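Side-chain contact in SusD homolog (Bacteroides thetaiotaomicron VPI-5482, PDB 3IV0), which is a SusD-type protein that probably binds glycans at the outer membrane, although its own ligand is not established: residues L44-S47 against G48-C52. Numbering follows the deposited sequence.
Sequences LTYS and GDMRC
Thr45 OG1 donates a hydrogen bond of 2.7 Å to Asp49 OD2, one turn further along the short helix 43-50, which ends in a wider pi-type turn. The two side chains cross at about a right angle. OG1 points down the helix because it stands anti to the backbone N of Thr45 (chi1 -165°). The bond uses the anti lone pair of OD2, the one turned away from OD1. The other oxygen, OD1, accepts from the backbone N of Gly427, so both carboxylate oxygens are held. An alanine in place of Asp49 would probably leave the buried Thr45 hydroxyl and the Gly427 N-H without their acceptor.

Thr45 O takes two donors. Asp49 N, at 3.0 Å, makes the ordinary i+4 helical bond, and Met50 N, at 3.1 Å, makes the i+5 bond of the pi-type turn. Met50 N lies nearly in line with the carbonyl bond (C=O...N 173°), whereas Asp49 N sits above the carbonyl plane. One residue before Thr45, Leu44 O accepts from Gly48 N, four positions on. Arg51, the first residue to leave helical geometry, makes a weak bond from its N to Tyr46 O. A water links Ser47 O to Arg51 NH1, while Arg51 NH2 is held by Asn71 and the guanidinium group makes a cation-pi contact with Trp461.

On another side of the helix, Tyr46 and selenomethionine Met50 run side by side in a Met-aromatic contact. Tyr46 OH bonds to Asn281, and helix 63-69 packs on both residues. Met50 SE approaches the ring obliquely, 41° off its normal, and comes within 3.7 Å of Tyr46 CD1.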
ATOM      1  N   LEU A  44      -0.424  -2.030  -7.672  1.00  9.72           N
ATOM      2  CA  LEU A  44      -0.971  -1.785  -6.330  1.00  9.51           C
ATOM      3  C   LEU A  44      -2.467  -1.976  -6.292  1.00 10.20           C
ATOM      4  O   LEU A  44      -2.980  -2.607  -5.338  1.00 10.55           O
ATOM      5  CB  LEU A  44      -0.542  -0.409  -5.816  1.00 11.70           C
ATOM      6  CG  LEU A  44      -0.893  -0.084  -4.370  1.00 12.58           C
ATOM      7  CD1 LEU A  44      -0.505  -1.206  -3.407  1.00 14.33           C
ATOM      8  CD2 LEU A  44      -0.148   1.192  -4.021  1.00 15.99           C
ATOM      9  N   THR A  45      -3.211  -1.491  -7.267  1.00 10.18           N
ATOM     10  CA  THR A  45      -4.647  -1.605  -7.153  1.00  9.71           C
ATOM     11  C   THR A  45      -5.126  -3.017  -7.493  1.00 11.34           C
ATOM     12  O   THR A  45      -6.050  -3.524  -6.843  1.00 10.73           O
ATOM     13  CB  THR A  45      -5.377  -0.486  -7.941  1.00 10.86           C
ATOM     14  OG1 THR A  45      -6.746  -0.439  -7.523  1.00 12.01           O
ATOM     15  CG2 THR A  45      -5.391  -0.711  -9.417  1.00 11.26           C
ATOM     16  N   TYR A  46      -4.514  -3.691  -8.464  1.00  9.02           N
ATOM     17  CA  TYR A  46      -4.930  -5.060  -8.765  1.00 10.04           C
ATOM     18  C   TYR A  46      -4.660  -5.930  -7.553  1.00 10.68           C
ATOM     19  O   TYR A  46      -5.503  -6.765  -7.187  1.00 11.16           O
ATOM     20  CB  TYR A  46      -4.197  -5.647  -9.972  1.00  9.74           C
ATOM     21  CG  TYR A  46      -4.700  -5.294 -11.340  1.00 11.30           C
ATOM     22  CD1 TYR A  46      -5.242  -4.075 -11.640  1.00 10.17           C
ATOM     23  CD2 TYR A  46      -4.570  -6.231 -12.355  1.00 12.51           C
ATOM     24  CE1 TYR A  46      -5.628  -3.777 -12.946  1.00 11.92           C
ATOM     25  CE2 TYR A  46      -4.973  -5.977 -13.614  1.00 12.48           C
ATOM     26  CZ  TYR A  46      -5.499  -4.742 -13.907  1.00 11.94           C
ATOM     27  OH  TYR A  46      -5.843  -4.497 -15.248  1.00 13.67           O
ATOM     28  N   SER A  47      -3.460  -5.801  -7.003  1.00  9.99           N
ATOM     29  CA  SER A  47      -3.016  -6.697  -5.943  1.00  9.98           C
ATOM     30  C   SER A  47      -3.564  -6.392  -4.560  1.00 10.53           C
ATOM     31  O   SER A  47      -3.682  -7.299  -3.716  1.00 11.05           O
ATOM     32  CB  SER A  47      -1.478  -6.715  -5.863  1.00 11.19           C
ATOM     33  OG  SER A  47      -0.959  -5.494  -5.342  1.00 10.92           O
ATOM     34  N   GLY A  48      -3.879  -5.138  -4.299  1.00  9.23           N
ATOM     35  CA  GLY A  48      -4.305  -4.694  -2.977  1.00  8.95           C
ATOM     36  C   GLY A  48      -5.767  -4.333  -2.850  1.00 10.66           C
ATOM     37  O   GLY A  48      -6.349  -4.551  -1.782  1.00 10.99           O
ATOM     38  N   ASP A  49      -6.371  -3.749  -3.876  1.00 10.87           N
ATOM     39  CA  ASP A  49      -7.802  -3.407  -3.800  1.00 10.17           C
ATOM     40  C   ASP A  49      -8.700  -4.515  -4.365  1.00 11.59           C
ATOM     41  O   ASP A  49      -9.732  -4.828  -3.784  1.00 11.91           O
ATOM     42  CB  ASP A  49      -8.061  -2.139  -4.578  1.00 11.43           C
ATOM     43  CG  ASP A  49      -7.349  -0.971  -4.023  1.00 11.59           C
ATOM     44  OD1 ASP A  49      -7.528  -0.695  -2.824  1.00 12.83           O
ATOM     45  OD2 ASP A  49      -6.640  -0.284  -4.800  1.00 13.41           O
HETATM   46  N   MSE A  50      -8.356  -5.062  -5.514  1.00 10.49           N
HETATM   47  CA  MSE A  50      -9.298  -5.844  -6.326  1.00 11.75           C
HETATM   48  C   MSE A  50      -9.313  -7.332  -5.991  1.00 11.76           C
HETATM   49  O   MSE A  50     -10.353  -8.002  -6.109  1.00 12.41           O
HETATM   50  CB  MSE A  50      -8.958  -5.620  -7.800  1.00 11.71           C
HETATM   51  CG  MSE A  50      -9.183  -4.164  -8.280  1.00 12.19           C
HETATM   52 SE   MSE A  50      -8.625  -3.936 -10.071  0.75 11.25          SE
HETATM   53  CE  MSE A  50     -10.077  -4.817 -10.974  1.00 13.54           C
ATOM     54  N   ARG A  51      -8.187  -7.879  -5.592  1.00 11.48           N
ATOM     55  CA  ARG A  51      -8.050  -9.305  -5.409  1.00 11.96           C
ATOM     56  C   ARG A  51      -8.881  -9.768  -4.228  1.00 12.47           C
ATOM     57  O   ARG A  51      -8.796  -9.215  -3.127  1.00 11.30           O
ATOM     58  CB  ARG A  51      -6.597  -9.667  -5.183  1.00 11.44           C
ATOM     59  CG  ARG A  51      -6.350 -11.142  -5.252  1.00 12.95           C
ATOM     60  CD  ARG A  51      -4.870 -11.447  -5.225  1.00 11.81           C
ATOM     61  NE  ARG A  51      -4.607 -12.882  -5.256  1.00  9.82           N
ATOM     62  CZ  ARG A  51      -3.405 -13.408  -5.216  1.00 10.28           C
ATOM     63  NH1 ARG A  51      -2.338 -12.629  -5.110  1.00 10.99           N
ATOM     64  NH2 ARG A  51      -3.243 -14.699  -5.226  1.00 11.71           N
ATOM     65  N   CYS A  52      -9.729 -10.780  -4.455  1.00 11.59           N
ATOM     66  CA  CYS A  52     -10.671 -11.302  -3.452  1.00 11.54           C
ATOM     67  C   CYS A  52     -11.674 -10.267  -2.967  1.00 11.73           C
ATOM     68  O   CYS A  52     -12.278 -10.460  -1.918  1.00 12.89           O
ATOM     69  CB  CYS A  52      -9.950 -11.957  -2.265  1.00 13.52           C
ATOM     70  SG  CYS A  52      -8.921 -13.361  -2.748  1.00 14.04           S
TER
HETATM   71  O   HOH W   1      -2.086  -9.648  -4.299  1.00  9.91           O